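Long-range contact in ESX-1 secretion system protein EccA1 (Mycobacterium tuberculosis, PDB 4F3V), which probably hydrolyses ATP to power the export of virulence factors through the ESX-1 type VII secretion system, this chain being its N-terminal TPR domain: residues 113-126 / 137-149. Residues are numbered along the deposited sequence; the frame is centred on the assembly and turned at random.
Sequences AAQGNYADAMEALE and VAWMKAVVYGAAE
Val144 is the knob of this contact, its two methyls lodged in a hole formed by Ala113, Ala121, Met122 and Leu125. CG2, beside the backbone N, meets Ala121 CB at 3.9 Å, while CG1, anti to that N (chi1 177°), lies against Met122 SD. The small alanines leave room for the valine's branches, and at Ala113 the backbones come closest, its CA 5.2 Å from that of Val144. Toward the start of helix 134-147, both methyls of Leu125 touch Met140 CB, with CD2 3.6 Å away. Met122, bent at chi2 and chi3, holds its sulfur above the face of the Tyr145 ring, a long Met-aromatic contact with SD 4.9 Å from the centroid. Residues 118-125 and 137-147 run almost antiparallel, at 172°, the latter as part of helix 134-147, and with helix 101-115 they build part of the all-helical, TPR-like domain. The extended chain of Lys141 serves two purposes: its methylenes pack on Met122 CE, which crosses them, and on Leu125 CD1, and its NZ reaches a salt bridge with Glu126 OE2 at 3.0 Å, taken on the anti lone pair. At the other end, Ala148 CB sits over one face of the Tyr118 ring, a CH-pi contact 3.9 Å from the centroid, and Ala147 CB meets the ring edge. The opposite face rests on the carbonyl carbon of Gly116, whose positive phi of 85° closes helix 101-115 in a Schellman motif; any CB there would jam against the carbonyl O of Gln115. Outside the two segments, Trp269 meets Tyr118 with nearly parallel ring planes and also touches Ala148. Farther out, Arg265 hydrogen-bonds to the carbonyl oxygens of Ala148 (NH1) and Glu149 (NH2), and Met106 and Ala110 pack against Met140.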
loop_
_atom_site.group_PDB
_atom_site.type_symbol
_atom_site.label_atom_id
_atom_site.label_comp_id
_atom_site.label_asym_id
_atom_site.label_seq_id
_atom_site.Cartn_x
_atom_site.Cartn_y
_atom_site.Cartn_z
ATOM N N ALA A 113 -2.789 -6.460 -4.905
ATOM C CA ALA A 113 -1.971 -5.839 -5.921
ATOM C C ALA A 113 -0.585 -6.462 -5.863
ATOM O O ALA A 113 -0.075 -6.886 -6.905
ATOM C CB ALA A 113 -1.873 -4.328 -5.723
ATOM N N ALA A 114 -0.006 -6.516 -4.658
ATOM C CA ALA A 114 1.307 -7.133 -4.429
ATOM C C ALA A 114 1.373 -8.592 -4.901
ATOM O O ALA A 114 2.416 -9.032 -5.368
ATOM C CB ALA A 114 1.718 -7.045 -2.947
ATOM N N GLN A 115 0.281 -9.342 -4.765
ATOM C CA GLN A 115 0.231 -10.737 -5.242
ATOM C C GLN A 115 -0.064 -10.877 -6.758
ATOM O O GLN A 115 -0.035 -11.991 -7.296
ATOM C CB GLN A 115 -0.805 -11.543 -4.444
ATOM C CG GLN A 115 -0.510 -11.679 -2.947
ATOM C CD GLN A 115 0.320 -12.899 -2.510
ATOM O OE1 GLN A 115 0.557 -13.845 -3.274
ATOM N NE2 GLN A 115 0.708 -12.908 -1.225
ATOM N N GLY A 116 -0.371 -9.773 -7.437
ATOM C CA GLY A 116 -0.671 -9.811 -8.858
ATOM C C GLY A 116 -2.136 -10.134 -9.185
ATOM O O GLY A 116 -2.438 -10.509 -10.315
ATOM N N ASN A 117 -3.042 -9.975 -8.213
ATOM C CA ASN A 117 -4.456 -10.235 -8.429
ATOM C C ASN A 117 -5.168 -8.903 -8.605
ATOM O O ASN A 117 -5.927 -8.461 -7.743
ATOM C CB ASN A 117 -5.035 -11.040 -7.269
ATOM C CG ASN A 117 -4.369 -12.395 -7.125
ATOM O OD1 ASN A 117 -3.979 -13.013 -8.124
ATOM N ND2 ASN A 117 -4.241 -12.866 -5.889
ATOM N N TYR A 118 -4.901 -8.262 -9.742
ATOM C CA TYR A 118 -5.268 -6.856 -9.925
ATOM C C TYR A 118 -6.794 -6.663 -10.036
ATOM O O TYR A 118 -7.348 -5.738 -9.427
ATOM C CB TYR A 118 -4.539 -6.249 -11.118
ATOM C CG TYR A 118 -3.047 -6.468 -11.114
ATOM C CD1 TYR A 118 -2.232 -5.860 -10.176
ATOM C CD2 TYR A 118 -2.451 -7.299 -12.051
ATOM C CE1 TYR A 118 -0.869 -6.093 -10.151
ATOM C CE2 TYR A 118 -1.097 -7.516 -12.041
ATOM C CZ TYR A 118 -0.311 -6.901 -11.092
ATOM O OH TYR A 118 1.049 -7.114 -11.067
ATOM N N ALA A 119 -7.463 -7.523 -10.791
ATOM C CA ALA A 119 -8.919 -7.401 -10.966
ATOM C C ALA A 119 -9.656 -7.580 -9.648
ATOM O O ALA A 119 -10.680 -6.925 -9.406
ATOM C CB ALA A 119 -9.448 -8.408 -11.985
ATOM N N ASP A 120 -9.161 -8.497 -8.818
ATOM C CA ASP A 120 -9.749 -8.723 -7.518
ATOM C C ASP A 120 -9.562 -7.472 -6.647
ATOM O O ASP A 120 -10.477 -7.078 -5.935
ATOM C CB ASP A 120 -9.126 -9.936 -6.816
ATOM C CG ASP A 120 -9.496 -11.257 -7.470
ATOM O OD1 ASP A 120 -10.505 -11.348 -8.187
ATOM O OD2 ASP A 120 -8.766 -12.229 -7.242
ATOM N N ALA A 121 -8.375 -6.870 -6.721
ATOM C CA ALA A 121 -8.079 -5.635 -5.972
ATOM C C ALA A 121 -9.067 -4.542 -6.383
ATOM O O ALA A 121 -9.663 -3.902 -5.527
ATOM C CB ALA A 121 -6.633 -5.166 -6.188
ATOM N N MET A 122 -9.228 -4.349 -7.689
ATOM C CA MET A 122 -10.133 -3.306 -8.231
ATOM C C MET A 122 -11.578 -3.561 -7.864
ATOM O O MET A 122 -12.304 -2.651 -7.485
ATOM C CB MET A 122 -10.037 -3.235 -9.765
ATOM C CG MET A 122 -8.722 -2.680 -10.277
ATOM S SD MET A 122 -8.257 -1.047 -9.663
ATOM C CE MET A 122 -9.586 -0.175 -10.459
ATOM N N GLU A 123 -11.992 -4.818 -7.969
ATOM C CA GLU A 123 -13.342 -5.187 -7.604
ATOM C C GLU A 123 -13.638 -4.866 -6.128
ATOM O O GLU A 123 -14.706 -4.397 -5.829
ATOM C CB GLU A 123 -13.577 -6.659 -7.906
ATOM C CG GLU A 123 -14.968 -7.140 -7.597
ATOM C CD GLU A 123 -15.174 -8.617 -7.937
ATOM O OE1 GLU A 123 -14.491 -9.156 -8.853
ATOM O OE2 GLU A 123 -16.026 -9.233 -7.283
ATOM N N ALA A 124 -12.688 -5.136 -5.227
ATOM C CA ALA A 124 -12.862 -4.804 -3.808
ATOM C C ALA A 124 -12.977 -3.296 -3.649
ATOM O O ALA A 124 -13.822 -2.821 -2.909
ATOM C CB ALA A 124 -11.707 -5.348 -2.956
ATOM N N LEU A 125 -12.167 -2.544 -4.380
ATOM C CA LEU A 125 -12.201 -1.072 -4.286
ATOM C C LEU A 125 -13.549 -0.487 -4.721
ATOM O O LEU A 125 -13.992 0.514 -4.170
ATOM C CB LEU A 125 -11.044 -0.430 -5.076
ATOM C CG LEU A 125 -9.635 -0.627 -4.460
ATOM C CD1 LEU A 125 -8.568 -0.065 -5.406
ATOM C CD2 LEU A 125 -9.475 0.003 -3.076
ATOM N N GLU A 126 -14.187 -1.117 -5.703
ATOM C CA GLU A 126 -15.428 -0.633 -6.278
ATOM C C GLU A 126 -16.687 -1.311 -5.708
ATOM O O GLU A 126 -17.775 -1.067 -6.196
ATOM C CB GLU A 126 -15.365 -0.818 -7.808
ATOM C CG GLU A 126 -14.213 -0.040 -8.435
ATOM C CD GLU A 126 -14.100 -0.223 -9.940
ATOM O OE1 GLU A 126 -14.798 -1.093 -10.505
ATOM O OE2 GLU A 126 -13.299 0.525 -10.556
ATOM N N VAL A 137 -9.676 5.950 -2.290
ATOM C CA VAL A 137 -9.848 4.982 -3.376
ATOM C C VAL A 137 -8.977 5.333 -4.578
ATOM O O VAL A 137 -8.388 4.440 -5.159
ATOM C CB VAL A 137 -11.326 4.830 -3.803
ATOM C CG1 VAL A 137 -11.460 3.995 -5.084
ATOM C CG2 VAL A 137 -12.111 4.224 -2.644
ATOM N N ALA A 138 -8.885 6.615 -4.934
ATOM C CA ALA A 138 -7.989 7.036 -6.019
ATOM C C ALA A 138 -6.564 6.647 -5.701
ATOM O O ALA A 138 -5.865 6.096 -6.557
ATOM C CB ALA A 138 -8.091 8.526 -6.303
ATOM N N TRP A 139 -6.148 6.901 -4.454
ATOM C CA TRP A 139 -4.808 6.495 -4.006
ATOM C C TRP A 139 -4.613 5.005 -4.161
ATOM O O TRP A 139 -3.589 4.555 -4.721
ATOM C CB TRP A 139 -4.525 6.933 -2.563
ATOM C CG TRP A 139 -3.225 6.335 -2.100
ATOM C CD1 TRP A 139 -3.043 5.279 -1.229
ATOM C CD2 TRP A 139 -1.883 6.645 -2.624
ATOM N NE1 TRP A 139 -1.701 4.960 -1.124
ATOM C CE2 TRP A 139 -0.959 5.758 -1.930
ATOM C CE3 TRP A 139 -1.374 7.575 -3.528
ATOM C CZ2 TRP A 139 0.405 5.796 -2.160
ATOM C CZ3 TRP A 139 0.006 7.613 -3.737
ATOM C CH2 TRP A 139 0.868 6.733 -3.079
ATOM N N MET A 140 -5.576 4.206 -3.686
ATOM C CA MET A 140 -5.448 2.747 -3.828
ATOM C C MET A 140 -5.425 2.279 -5.288
ATOM O O MET A 140 -4.694 1.352 -5.638
ATOM C CB MET A 140 -6.534 1.998 -3.072
ATOM C CG MET A 140 -6.504 2.209 -1.569
ATOM S SD MET A 140 -4.878 2.096 -0.795
ATOM C CE MET A 140 -4.246 0.497 -1.317
ATOM N N LYS A 141 -6.185 2.930 -6.151
ATOM C CA LYS A 141 -6.101 2.616 -7.575
ATOM C C LYS A 141 -4.709 2.906 -8.147
ATOM O O LYS A 141 -4.208 2.142 -8.956
ATOM C CB LYS A 141 -7.195 3.319 -8.363
ATOM C CG LYS A 141 -8.571 2.746 -8.075
ATOM C CD LYS A 141 -9.623 3.331 -9.013
ATOM C CE LYS A 141 -10.996 2.717 -8.795
ATOM N NZ LYS A 141 -11.960 3.133 -9.879
ATOM N N ALA A 142 -4.100 4.003 -7.713
ATOM C CA ALA A 142 -2.736 4.362 -8.070
ATOM C C ALA A 142 -1.756 3.267 -7.622
ATOM O O ALA A 142 -0.828 2.899 -8.355
ATOM C CB ALA A 142 -2.372 5.716 -7.461
ATOM N N VAL A 143 -2.015 2.690 -6.450
ATOM C CA VAL A 143 -1.245 1.553 -5.960
ATOM C C VAL A 143 -1.415 0.313 -6.858
ATOM O O VAL A 143 -0.438 -0.314 -7.242
ATOM C CB VAL A 143 -1.592 1.189 -4.483
ATOM C CG1 VAL A 143 -1.042 -0.175 -4.132
ATOM C CG2 VAL A 143 -1.086 2.259 -3.500
ATOM N N VAL A 144 -2.662 -0.029 -7.190
ATOM C CA VAL A 144 -2.956 -1.195 -7.997
ATOM C C VAL A 144 -2.405 -1.045 -9.424
ATOM O O VAL A 144 -1.712 -1.954 -9.951
ATOM C CB VAL A 144 -4.472 -1.489 -8.028
ATOM C CG1 VAL A 144 -4.813 -2.686 -8.948
ATOM C CG2 VAL A 144 -4.987 -1.706 -6.614
ATOM N N TYR A 145 -2.698 0.096 -10.046
ATOM C CA TYR A 145 -2.225 0.369 -11.401
ATOM C C TYR A 145 -0.676 0.417 -11.425
ATOM O O TYR A 145 -0.049 -0.083 -12.365
ATOM C CB TYR A 145 -2.822 1.693 -11.942
ATOM C CG TYR A 145 -4.287 1.622 -12.369
ATOM C CD1 TYR A 145 -4.772 0.577 -13.172
ATOM C CD2 TYR A 145 -5.169 2.637 -12.034
ATOM C CE1 TYR A 145 -6.102 0.515 -13.556
ATOM C CE2 TYR A 145 -6.489 2.604 -12.437
ATOM C CZ TYR A 145 -6.949 1.559 -13.212
ATOM O OH TYR A 145 -8.258 1.569 -13.561
ATOM N N GLY A 146 -0.070 1.008 -10.400
ATOM C CA GLY A 146 1.404 1.105 -10.334
ATOM C C GLY A 146 2.033 -0.265 -10.260
ATOM O O GLY A 146 3.063 -0.525 -10.906
ATOM N N ALA A 147 1.399 -1.160 -9.483
ATOM C CA ALA A 147 1.891 -2.528 -9.345
ATOM C C ALA A 147 1.956 -3.233 -10.704
ATOM O O ALA A 147 2.890 -3.993 -10.969
ATOM C CB ALA A 147 1.068 -3.333 -8.339
ATOM N N ALA A 148 1.006 -2.910 -11.572
ATOM C CA ALA A 148 0.920 -3.482 -12.926
ATOM C C ALA A 148 1.639 -2.636 -13.984
ATOM O O ALA A 148 1.485 -2.866 -15.207
ATOM C CB ALA A 148 -0.567 -3.651 -13.314
ATOM N N GLU A 149 2.387 -1.632 -13.533
ATOM C CA GLU A 149 3.100 -0.696 -14.440
ATOM C C GLU A 149 2.175 -0.009 -15.455
ATOM O O GLU A 149 2.569 0.300 -16.602
ATOM C CB GLU A 149 4.258 -1.404 -15.153
ATOM C CG GLU A 149 5.262 -1.996 -14.170
ATOM C CD GLU A 149 6.411 -2.765 -14.819
ATOM O OE1 GLU A 149 6.797 -2.490 -15.957
ATOM O OE2 GLU A 149 6.951 -3.667 -14.157
#